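Local coordinates for probable intron-encoded endonuclease 1 (Wickerhamomyces canadensis, PDB 6X1J), which cleaves DNA at a specific recognition sequence as a LAGLIDADG homing endonuclease that serves homing of an intron in the mitochondrial 21S rRNA gene, at residues A[125-130]-A[175-180]; A[42-47]-A[118-123]. All coordinates share one frame; numbering follows the deposited sequence.

Interaction 1 (A[125-130]-A[175-180]); sequences KIIKPD and VEILIN. With nucleotides of chain B.
I127 holds CG1 beside its backbone N and CG2 beside its carbonyl carbon (chi1 -60°), which turns both branches toward L178 of helix 172-186. L178 in turn sets CG anti to its own carbonyl carbon, and with chi2 at 167° it brings CD1 to the CG1/CD1 branch of I127 and CD2 to its CG2. The two side chains cross at about a right angle and share their contact branch by branch. I127 CG2 rests on L178 CD2 at 4.0 Å, while I127 CD1 faces L178 CD1 at 4.1 Å. I177, one residue back on the helix, covers the solvent-facing flank: its CG2 lies 4.5 Å from I127 CG2. The same I177 CG2 is 4.3 Å from P129 O, a loose van der Waals approach. The backbone N of I127 is bonded to the E174 carboxylate, and F170 and L131 extend the apolar surroundings of I127 and L178, respectively. At the other end of the segment K125 runs extended toward the DNA, its CE 3.6 Å from OP2 of DA16 of chain B, while its NZ bonds to the carbonyls of I44 and V48. The packing is that of a single-chain LAGLIDADG enzyme, in which the connection from the first half of the fold lies against a helix of the second.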
loop_
_atom_site.group_PDB
_atom_site.type_symbol
_atom_site.label_atom_id
_atom_site.label_comp_id
_atom_site.label_asym_id
_atom_site.label_seq_id
_atom_site.Cartn_x
_atom_site.Cartn_y
_atom_site.Cartn_z
ATOM N N LYS A 125 -7.018 10.992 -1.180
ATOM C CA LYS A 125 -5.712 10.778 -0.512
ATOM C C LYS A 125 -4.920 12.067 -0.682
ATOM O O LYS A 125 -4.823 12.485 -1.841
ATOM C CB LYS A 125 -4.880 9.669 -1.160
ATOM C CG LYS A 125 -5.102 8.284 -0.612
ATOM C CD LYS A 125 -4.606 7.182 -1.503
ATOM C CE LYS A 125 -5.120 5.834 -1.082
ATOM N NZ LYS A 125 -4.628 4.791 -1.999
ATOM N N ILE A 126 -4.323 12.583 0.400
ATOM C CA ILE A 126 -3.493 13.813 0.377
ATOM C C ILE A 126 -2.186 13.517 1.103
ATOM O O ILE A 126 -2.105 12.508 1.842
ATOM C CB ILE A 126 -4.247 15.051 0.928
ATOM C CG1 ILE A 126 -4.775 14.865 2.360
ATOM C CG2 ILE A 126 -5.373 15.423 -0.027
ATOM C CD1 ILE A 126 -3.781 15.167 3.469
ATOM N N ILE A 127 -1.171 14.311 0.795
ATOM C CA ILE A 127 0.187 14.189 1.389
ATOM C C ILE A 127 0.358 15.299 2.428
ATOM O O ILE A 127 0.431 16.473 2.059
ATOM C CB ILE A 127 1.273 14.266 0.316
ATOM C CG1 ILE A 127 1.115 13.139 -0.718
ATOM C CG2 ILE A 127 2.627 14.254 1.014
ATOM C CD1 ILE A 127 1.178 11.719 -0.127
ATOM N N LYS A 128 0.372 14.903 3.683
ATOM C CA LYS A 128 0.556 15.771 4.865
ATOM C C LYS A 128 1.994 16.238 4.890
ATOM O O LYS A 128 2.887 15.471 4.548
ATOM C CB LYS A 128 0.185 14.995 6.134
ATOM C CG LYS A 128 -1.308 14.937 6.397
ATOM C CD LYS A 128 -1.778 16.139 7.202
ATOM C CE LYS A 128 -3.254 16.418 7.074
ATOM N NZ LYS A 128 -4.014 15.388 7.803
ATOM N N PRO A 129 2.244 17.522 5.253
ATOM C CA PRO A 129 3.587 18.069 5.205
ATOM C C PRO A 129 4.567 17.273 6.065
ATOM O O PRO A 129 5.730 17.326 5.709
ATOM C CB PRO A 129 3.463 19.508 5.720
ATOM C CG PRO A 129 1.981 19.850 5.579
ATOM C CD PRO A 129 1.237 18.531 5.640
ATOM N N ASP A 130 4.132 16.520 7.094
ATOM C CA ASP A 130 5.139 15.848 7.965
ATOM C C ASP A 130 5.124 14.327 7.745
ATOM O O ASP A 130 5.717 13.569 8.594
ATOM C CB ASP A 130 4.959 16.216 9.435
ATOM C CG ASP A 130 3.745 15.609 10.105
ATOM O OD1 ASP A 130 2.655 15.586 9.456
ATOM O OD2 ASP A 130 3.893 15.199 11.278
ATOM N N VAL A 175 3.803 15.747 -4.584
ATOM C CA VAL A 175 4.983 14.933 -4.997
ATOM C C VAL A 175 6.266 15.714 -4.704
ATOM O O VAL A 175 7.242 15.087 -4.167
ATOM C CB VAL A 175 4.873 14.445 -6.463
ATOM C CG1 VAL A 175 6.059 13.611 -6.870
ATOM C CG2 VAL A 175 3.598 13.636 -6.671
ATOM N N GLU A 176 6.281 17.040 -4.964
ATOM C CA GLU A 176 7.490 17.871 -4.676
ATOM C C GLU A 176 7.815 17.798 -3.180
ATOM O O GLU A 176 9.002 17.680 -2.854
ATOM C CB GLU A 176 7.338 19.338 -5.101
ATOM C CG GLU A 176 7.398 19.578 -6.587
ATOM C CD GLU A 176 6.690 20.851 -7.043
ATOM O OE1 GLU A 176 6.215 21.595 -6.187
ATOM O OE2 GLU A 176 6.608 21.087 -8.263
ATOM N N ILE A 177 6.814 17.800 -2.299
ATOM C CA ILE A 177 7.058 17.574 -0.837
ATOM C C ILE A 177 7.714 16.205 -0.618
ATOM O O ILE A 177 8.787 16.158 0.075
ATOM C CB ILE A 177 5.788 17.755 0.014
ATOM C CG1 ILE A 177 5.389 19.234 0.099
ATOM C CG2 ILE A 177 6.006 17.186 1.406
ATOM C CD1 ILE A 177 3.909 19.467 0.197
ATOM N N LEU A 178 7.130 15.133 -1.174
ATOM C CA LEU A 178 7.656 13.742 -0.968
ATOM C C LEU A 178 9.129 13.705 -1.381
ATOM O O LEU A 178 10.002 13.241 -0.557
ATOM C CB LEU A 178 6.835 12.751 -1.798
ATOM C CG LEU A 178 5.432 12.453 -1.275
ATOM C CD1 LEU A 178 4.583 11.729 -2.321
ATOM C CD2 LEU A 178 5.488 11.634 0.021
ATOM N N ILE A 179 9.414 14.246 -2.585
ATOM C CA ILE A 179 10.770 14.171 -3.191
ATOM C C ILE A 179 11.727 14.906 -2.259
ATOM O O ILE A 179 12.771 14.327 -1.923
ATOM C CB ILE A 179 10.802 14.759 -4.611
ATOM C CG1 ILE A 179 10.073 13.872 -5.627
ATOM C CG2 ILE A 179 12.243 15.005 -4.999
ATOM C CD1 ILE A 179 9.672 14.612 -6.860
ATOM N N ASN A 180 11.370 16.129 -1.855
ATOM C CA ASN A 180 12.200 16.963 -0.939
ATOM C C ASN A 180 12.518 16.194 0.358
ATOM O O ASN A 180 13.724 16.079 0.714
ATOM C CB ASN A 180 11.540 18.305 -0.609
ATOM C CG ASN A 180 12.487 19.176 0.192
ATOM O OD1 ASN A 180 12.427 19.177 1.420
ATOM N ND2 ASN A 180 13.426 19.831 -0.469
ATOM P P DA B 16 -8.270 5.745 -3.566
ATOM O OP1 DA B 16 -7.709 7.112 -3.591
ATOM O OP2 DA B 16 -8.396 5.066 -2.272
ATOM O "O5'" DA B 16 -9.654 5.773 -4.362
ATOM C "C5'" DA B 16 -10.850 5.437 -3.635
ATOM C "C4'" DA B 16 -12.089 5.496 -4.499
ATOM O "O4'" DA B 16 -12.203 4.277 -5.264
ATOM C "C3'" DA B 16 -13.348 5.582 -3.643
ATOM O "O3'" DA B 16 -13.776 6.944 -3.704
ATOM C "C2'" DA B 16 -14.320 4.610 -4.284
ATOM C "C1'" DA B 16 -13.538 3.850 -5.343
ATOM N N9 DA B 16 -13.547 2.389 -5.280
ATOM C C8 DA B 16 -12.683 1.513 -4.665
ATOM N N7 DA B 16 -12.978 0.250 -4.868
ATOM C C5 DA B 16 -14.123 0.301 -5.653
ATOM C C6 DA B 16 -14.925 -0.701 -6.229
ATOM N N6 DA B 16 -14.698 -2.013 -6.096
ATOM N N1 DA B 16 -15.974 -0.304 -6.979
ATOM C C2 DA B 16 -16.194 1.004 -7.139
ATOM N N3 DA B 16 -15.504 2.032 -6.673
ATOM C C4 DA B 16 -14.471 1.609 -5.928
#

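Interaction 2 (A[42-47]-A[118-123]); sequences GNILGD and YFMENH. With K (potassium ion), chain E; K (potassium ion), chain D; nucleotides of chain B.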
loop_
_atom_site.group_PDB
_atom_site.type_symbol
_atom_site.label_atom_id
_atom_site.label_comp_id
_atom_site.label_asym_id
_atom_site.label_seq_id
_atom_site.Cartn_x
_atom_site.Cartn_y
_atom_site.Cartn_z
ATOM N N GLY A 42 2.739 2.585 3.735
ATOM C CA GLY A 42 3.147 2.234 2.361
ATOM C C GLY A 42 1.945 1.901 1.493
ATOM O O GLY A 42 1.885 2.397 0.340
ATOM N N ASN A 43 1.014 1.081 1.998
ATOM C CA ASN A 43 -0.087 0.535 1.173
ATOM C C ASN A 43 -1.032 1.672 0.770
ATOM O O ASN A 43 -1.673 1.558 -0.296
ATOM C CB ASN A 43 -0.786 -0.611 1.891
ATOM C CG ASN A 43 -0.009 -1.915 1.827
ATOM O OD1 ASN A 43 0.139 -2.574 2.853
ATOM N ND2 ASN A 43 0.498 -2.288 0.645
ATOM N N ILE A 44 -1.181 2.705 1.607
ATOM C CA ILE A 44 -2.145 3.835 1.379
ATOM C C ILE A 44 -1.581 4.701 0.255
ATOM O O ILE A 44 -2.336 5.099 -0.663
ATOM C CB ILE A 44 -2.389 4.637 2.669
ATOM C CG1 ILE A 44 -3.040 3.750 3.722
ATOM C CG2 ILE A 44 -3.197 5.889 2.364
ATOM C CD1 ILE A 44 -3.085 4.342 5.127
ATOM N N LEU A 45 -0.284 4.914 0.291
ATOM C CA LEU A 45 0.464 5.594 -0.814
ATOM C C LEU A 45 0.288 4.747 -2.076
ATOM O O LEU A 45 0.041 5.322 -3.134
ATOM C CB LEU A 45 1.929 5.736 -0.383
ATOM C CG LEU A 45 2.164 6.816 0.683
ATOM C CD1 LEU A 45 3.548 6.676 1.306
ATOM C CD2 LEU A 45 1.975 8.232 0.079
ATOM N N GLY A 46 0.249 3.416 -1.907
ATOM C CA GLY A 46 0.064 2.429 -2.984
ATOM C C GLY A 46 -1.384 2.073 -3.307
ATOM O O GLY A 46 -2.150 2.962 -3.719
ATOM N N ASP A 47 -1.726 0.783 -3.177
ATOM C CA ASP A 47 -2.891 0.127 -3.825
ATOM C C ASP A 47 -4.124 0.023 -2.898
ATOM O O ASP A 47 -5.214 -0.384 -3.384
ATOM C CB ASP A 47 -2.440 -1.254 -4.293
ATOM C CG ASP A 47 -1.509 -1.192 -5.500
ATOM O OD1 ASP A 47 -1.609 -0.227 -6.288
ATOM O OD2 ASP A 47 -0.641 -2.048 -5.591
ATOM N N TYR A 118 -5.526 10.916 8.762
ATOM C CA TYR A 118 -4.223 11.501 8.393
ATOM C C TYR A 118 -4.104 11.619 6.869
ATOM O O TYR A 118 -3.566 12.667 6.388
ATOM C CB TYR A 118 -3.103 10.681 9.029
ATOM C CG TYR A 118 -1.764 11.334 8.888
ATOM C CD1 TYR A 118 -1.375 12.349 9.742
ATOM C CD2 TYR A 118 -0.911 10.977 7.867
ATOM C CE1 TYR A 118 -0.160 12.995 9.583
ATOM C CE2 TYR A 118 0.313 11.602 7.697
ATOM C CZ TYR A 118 0.686 12.622 8.554
ATOM O OH TYR A 118 1.888 13.232 8.389
ATOM N N PHE A 119 -4.618 10.627 6.132
ATOM C CA PHE A 119 -4.478 10.504 4.655
ATOM C C PHE A 119 -5.695 11.036 3.902
ATOM O O PHE A 119 -5.527 11.536 2.771
ATOM C CB PHE A 119 -4.271 9.046 4.231
ATOM C CG PHE A 119 -2.822 8.673 4.263
ATOM C CD1 PHE A 119 -1.987 9.075 3.237
ATOM C CD2 PHE A 119 -2.282 8.001 5.347
ATOM C CE1 PHE A 119 -0.635 8.792 3.299
ATOM C CE2 PHE A 119 -0.929 7.716 5.393
ATOM C CZ PHE A 119 -0.113 8.097 4.363
ATOM N N MET A 120 -6.889 10.853 4.444
ATOM C CA MET A 120 -8.106 11.164 3.645
ATOM C C MET A 120 -8.709 12.502 4.092
ATOM O O MET A 120 -8.917 12.696 5.294
ATOM C CB MET A 120 -9.155 10.059 3.774
ATOM C CG MET A 120 -8.641 8.694 3.400
ATOM S SD MET A 120 -8.238 8.562 1.611
ATOM C CE MET A 120 -6.596 7.920 1.863
ATOM N N GLU A 121 -9.072 13.327 3.126
ATOM C CA GLU A 121 -9.623 14.682 3.324
ATOM C C GLU A 121 -10.518 14.955 2.126
ATOM O O GLU A 121 -9.970 15.082 1.029
ATOM C CB GLU A 121 -8.452 15.665 3.407
ATOM C CG GLU A 121 -8.815 17.073 3.843
ATOM C CD GLU A 121 -7.610 17.998 3.897
ATOM O OE1 GLU A 121 -7.087 18.229 5.030
ATOM O OE2 GLU A 121 -7.178 18.450 2.794
ATOM N N ASN A 122 -11.833 14.965 2.327
ATOM C CA ASN A 122 -12.822 15.186 1.243
ATOM C C ASN A 122 -12.815 13.970 0.305
ATOM O O ASN A 122 -13.056 14.149 -0.906
ATOM C CB ASN A 122 -12.493 16.487 0.510
ATOM C CG ASN A 122 -13.692 17.388 0.307
ATOM O OD1 ASN A 122 -14.838 16.939 0.284
ATOM N ND2 ASN A 122 -13.427 18.671 0.132
ATOM N N HIS A 123 -12.528 12.774 0.835
ATOM C CA HIS A 123 -12.483 11.485 0.082
ATOM C C HIS A 123 -11.375 11.474 -0.988
ATOM O O HIS A 123 -11.503 10.692 -1.942
ATOM C CB HIS A 123 -13.864 11.175 -0.528
ATOM C CG HIS A 123 -14.920 10.945 0.500
ATOM N ND1 HIS A 123 -15.839 11.920 0.855
ATOM C CD2 HIS A 123 -15.178 9.877 1.282
ATOM C CE1 HIS A 123 -16.628 11.452 1.799
ATOM N NE2 HIS A 123 -16.247 10.200 2.074
HETATM K K K E . -1.891 4.804 -5.624
HETATM K K K D . 0.049 -1.421 -8.411
ATOM P P DA B 14 -2.350 -4.404 -9.107
ATOM O OP1 DA B 14 -1.138 -3.764 -8.519
ATOM O OP2 DA B 14 -2.287 -5.918 -9.110
ATOM O "O5'" DA B 14 -3.738 -3.909 -8.504
ATOM C "C5'" DA B 14 -3.896 -2.757 -7.645
ATOM C "C4'" DA B 14 -4.122 -1.508 -8.466
ATOM O "O4'" DA B 14 -5.142 -1.738 -9.482
ATOM C "C3'" DA B 14 -4.565 -0.268 -7.698
ATOM O "O3'" DA B 14 -4.017 0.805 -8.471
ATOM C "C2'" DA B 14 -6.067 -0.262 -7.931
ATOM C "C1'" DA B 14 -6.162 -0.772 -9.357
ATOM N N9 DA B 14 -7.412 -1.397 -9.765
ATOM C C8 DA B 14 -7.762 -2.720 -9.663
ATOM N N7 DA B 14 -8.962 -2.984 -10.119
ATOM C C5 DA B 14 -9.439 -1.749 -10.533
ATOM C C6 DA B 14 -10.657 -1.351 -11.101
ATOM N N6 DA B 14 -11.645 -2.192 -11.398
ATOM N N1 DA B 14 -10.820 -0.044 -11.384
ATOM C C2 DA B 14 -9.831 0.802 -11.088
ATOM N N3 DA B 14 -8.636 0.548 -10.561
ATOM C C4 DA B 14 -8.503 -0.762 -10.303
ATOM P P DC B 15 -3.778 2.290 -7.908
ATOM O OP1 DC B 15 -3.893 3.213 -9.060
ATOM O OP2 DC B 15 -2.580 2.279 -6.983
ATOM O "O5'" DC B 15 -5.088 2.680 -7.150
ATOM C "C5'" DC B 15 -5.433 2.400 -5.805
ATOM C "C4'" DC B 15 -6.742 3.147 -5.750
ATOM O "O4'" DC B 15 -7.687 2.567 -6.678
ATOM C "C3'" DC B 15 -7.477 3.416 -4.429
ATOM O "O3'" DC B 15 -7.410 4.854 -4.456
ATOM C "C2'" DC B 15 -8.750 2.599 -4.588
ATOM C "C1'" DC B 15 -8.979 2.583 -6.105
ATOM N N1 DC B 15 -9.715 1.415 -6.624
ATOM C C2 DC B 15 -10.812 1.614 -7.479
ATOM O O2 DC B 15 -11.135 2.772 -7.785
ATOM N N3 DC B 15 -11.502 0.542 -7.926
ATOM C C4 DC B 15 -11.106 -0.690 -7.595
ATOM N N4 DC B 15 -11.811 -1.716 -8.058
ATOM C C5 DC B 15 -9.978 -0.921 -6.752
ATOM C C6 DC B 15 -9.339 0.148 -6.268
HETATM O O HOH W 1 0.532 -2.725 -10.625
HETATM O O HOH W 2 -1.518 -0.709 -11.237
HETATM O O HOH W 3 -4.474 5.644 -4.690
HETATM O O HOH W 4 -1.418 4.944 -8.536
HETATM O O HOH W 5 -0.675 7.498 -6.802
#
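The first LAGLIDADG helix, 34-45, ends here at the metal sites of the endonuclease, and just before that end I44 and L45 pack against F119 at the close of helix 113-119. The contact is wholly apolar. I44 places CG2 beside its carbonyl carbon (chi1 -63°), and this methyl sits over one face of the F119 ring as a CH-pi contact, 3.6 Å from the ring centroid and 21° off the normal. It is displaced toward the CB side of the ring, with F119 CG the nearest atom at 3.4 Å. I44 CD1 lies on the same side of the ring as CG2, beyond its CD2/CE2 rim, 3.8 Å from F119 CD2. L45 approaches obliquely, with CD2 4.2 Å from F119 CE1. From these side chains the backbone passes directly to the ions. G46, the first residue to leave the helical conformation, gives its carbonyl O to one potassium ion at 2.7 Å; L45 O, OP2 of DC15 of chain B, D148 and three waters complete the site. D47 holds the second potassium ion with both carboxylate oxygens, OD2 at 3.0 Å, and OP1 of DA14 of chain B binds it at 2.6 Å; D147 is a further protein ligand. W65 NE1 bonds to D47 OD2 and would help fix the turn of the carboxylate. Each ion is thus shared by protein and DNA backbone, an arrangement in keeping with a LAGLIDADG active site. Around the F119 cluster, I50 of strand 49-51 packs on I44, L131 of helix 131-134 touches both L45 and F119, and W144 of the second central helix, 138-148, lies against L45.

Overall arrangement
From the N terminus, the chain first leaves the helix end at 42-47, builds a four-stranded sheet from strands between 49 and 105, with helix 68-77 inserted, and returns through helix 113-119, where interaction 2 closes the loop. A short hairpin, 120-121 with 124-125, then leads straight into 125-130. The chain next forms helices 131-134 and 138-148 and strands 149-151 and 163-165 before helix 172-186 closes interaction 1. The two loops therefore follow in series, neither nested nor crossed. They are joined by probable hydrogen bonds from I126 N to F119 O and between Y118 OH and D130 OD1. Together they tie the first half, the connecting segment and the second half around the central helices.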